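Local coordinates for protein (sliding clamp) (PDB 1B77) that probably encircles DNA as a trimeric sliding clamp and tethers the phage DNA polymerase to it, making replication processive, at residues I107-A112 against K204-F209. Residues are numbered along the deposited sequence; the frame is centred on the assembly and turned at random.
Sequences IQFPVA and KVAAKF
Phe109 makes nearly all of the loop's side of the contact: its ring leaves the loop that precedes strand 114-118 and lies against Ala206, Ala207 and Lys208 of strand 204-210. The chief interaction is a CH-pi contact. Lys208 CB sits 3.8 Å from the centroid of the Phe109 ring, only 4° off the ring normal, so one methylene faces the middle of the aromatic face. Further out, Lys208 CD reaches the root of the ring, 3.9 Å from Phe109 CG. The lysine can run along the phenylalanine because its chain is fully extended, CG anti to the backbone N (chi1 177°) and the later torsions likewise near 180°. The two lie alongside each other but point opposite ways, the ring heading for the strand while the lysine chain runs out from the strand toward the loop. On the opposite face of the ring, CD of the next residue, Pro110, lies towards the rim, so the ring is held between a proline and an aliphatic lysine chain.

Apolar contact at the rim completes the fit. Ala206 CB meets Phe109 CE1 at 3.9 Å near the ring plane, and the backbone of Ala207 approaches the same atom obliquely. Neighbouring strands extend this surface: Val217 of strand 215-219 also touches Phe109, while Trp199 of strand 194-201 receives Pro110.

The contact packs the loop between strands 88-92 and 114-118 onto an antiparallel sheet, consistent with an interdomain connector as in other sliding clamps. With no polar bond joining the two segments, their hold on each other is dispersive; the lysine contributes methylenes rather than its charge, and the short Ala206 side chain probably lets the ring edge approach the backbone, where Ala206 O lies in the ring plane 4.0 Å from Phe109 CZ.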
# COMPACT_ATOMS: atom_id res chain seq x y z
N ILE A 107 -17.91 12.26 -30.89
CA ILE A 107 -17.33 13.52 -31.32
C ILE A 107 -16.68 13.37 -32.69
O ILE A 107 -15.93 12.42 -32.94
CB ILE A 107 -16.27 14.02 -30.32
CG1 ILE A 107 -16.92 14.33 -28.98
CG2 ILE A 107 -15.57 15.26 -30.87
CD1 ILE A 107 -17.94 15.46 -29.03
N GLN A 108 -16.98 14.31 -33.57
CA GLN A 108 -16.39 14.31 -34.90
C GLN A 108 -15.36 15.43 -34.85
O GLN A 108 -15.70 16.60 -34.96
CB GLN A 108 -17.46 14.58 -35.96
CG GLN A 108 -17.59 13.48 -37.01
CD GLN A 108 -17.81 12.10 -36.41
OE1 GLN A 108 -18.75 11.87 -35.65
NE2 GLN A 108 -16.93 11.15 -36.75
N PHE A 109 -14.10 15.06 -34.65
CA PHE A 109 -13.01 16.02 -34.54
C PHE A 109 -12.68 16.73 -35.85
O PHE A 109 -12.54 16.10 -36.89
CB PHE A 109 -11.75 15.33 -34.01
CG PHE A 109 -10.70 16.28 -33.50
CD1 PHE A 109 -10.84 16.90 -32.26
CD2 PHE A 109 -9.57 16.56 -34.27
CE1 PHE A 109 -9.87 17.79 -31.80
CE2 PHE A 109 -8.60 17.45 -33.81
CZ PHE A 109 -8.75 18.06 -32.58
N PRO A 110 -12.57 18.06 -35.81
CA PRO A 110 -12.25 18.83 -37.03
C PRO A 110 -10.89 18.49 -37.63
O PRO A 110 -10.08 17.81 -37.01
CB PRO A 110 -12.34 20.28 -36.55
CG PRO A 110 -11.99 20.17 -35.08
CD PRO A 110 -12.78 18.97 -34.67
N VAL A 111 -10.65 18.96 -38.85
CA VAL A 111 -9.37 18.71 -39.51
C VAL A 111 -8.28 19.41 -38.69
O VAL A 111 -8.41 20.59 -38.34
CB VAL A 111 -9.37 19.24 -40.95
CG1 VAL A 111 -9.81 20.70 -40.97
CG2 VAL A 111 -7.97 19.09 -41.57
N ALA A 112 -7.22 18.68 -38.38
CA ALA A 112 -6.14 19.21 -37.56
C ALA A 112 -5.37 20.39 -38.14
O ALA A 112 -5.16 20.49 -39.35
CB ALA A 112 -5.16 18.08 -37.21
N LYS A 204 -11.76 28.80 -30.33
CA LYS A 204 -11.95 27.38 -30.11
C LYS A 204 -10.68 26.58 -30.31
O LYS A 204 -10.05 26.64 -31.38
CB LYS A 204 -13.05 26.86 -31.04
CG LYS A 204 -14.36 27.57 -30.81
CD LYS A 204 -15.50 26.88 -31.50
CE LYS A 204 -16.83 27.47 -31.07
NZ LYS A 204 -17.96 26.73 -31.67
N VAL A 205 -10.29 25.85 -29.28
CA VAL A 205 -9.08 25.04 -29.32
C VAL A 205 -9.35 23.68 -28.69
O VAL A 205 -10.05 23.57 -27.69
CB VAL A 205 -7.92 25.72 -28.56
CG1 VAL A 205 -7.44 26.92 -29.35
CG2 VAL A 205 -8.38 26.16 -27.18
N ALA A 206 -8.80 22.64 -29.30
CA ALA A 206 -8.97 21.29 -28.80
C ALA A 206 -7.82 20.42 -29.29
O ALA A 206 -7.11 20.78 -30.23
CB ALA A 206 -10.30 20.71 -29.26
N ALA A 207 -7.64 19.28 -28.64
CA ALA A 207 -6.58 18.35 -28.99
C ALA A 207 -7.13 16.94 -29.04
O ALA A 207 -8.06 16.59 -28.31
CB ALA A 207 -5.46 18.43 -27.96
N LYS A 208 -6.54 16.12 -29.90
CA LYS A 208 -6.95 14.74 -30.02
C LYS A 208 -5.72 13.85 -29.93
O LYS A 208 -4.72 14.09 -30.60
CB LYS A 208 -7.67 14.49 -31.35
CG LYS A 208 -8.05 13.04 -31.56
CD LYS A 208 -8.95 12.85 -32.75
CE LYS A 208 -9.21 11.37 -33.00
NZ LYS A 208 -10.11 11.15 -34.16
N PHE A 209 -5.79 12.85 -29.06
CA PHE A 209 -4.69 11.90 -28.89
C PHE A 209 -5.22 10.56 -29.35
O PHE A 209 -6.18 10.03 -28.78
CB PHE A 209 -4.24 11.80 -27.44
CG PHE A 209 -3.57 13.04 -26.92
CD1 PHE A 209 -4.29 14.21 -26.71
CD2 PHE A 209 -2.20 13.04 -26.65
CE1 PHE A 209 -3.67 15.36 -26.23
CE2 PHE A 209 -1.57 14.18 -26.17
CZ PHE A 209 -2.31 15.34 -25.96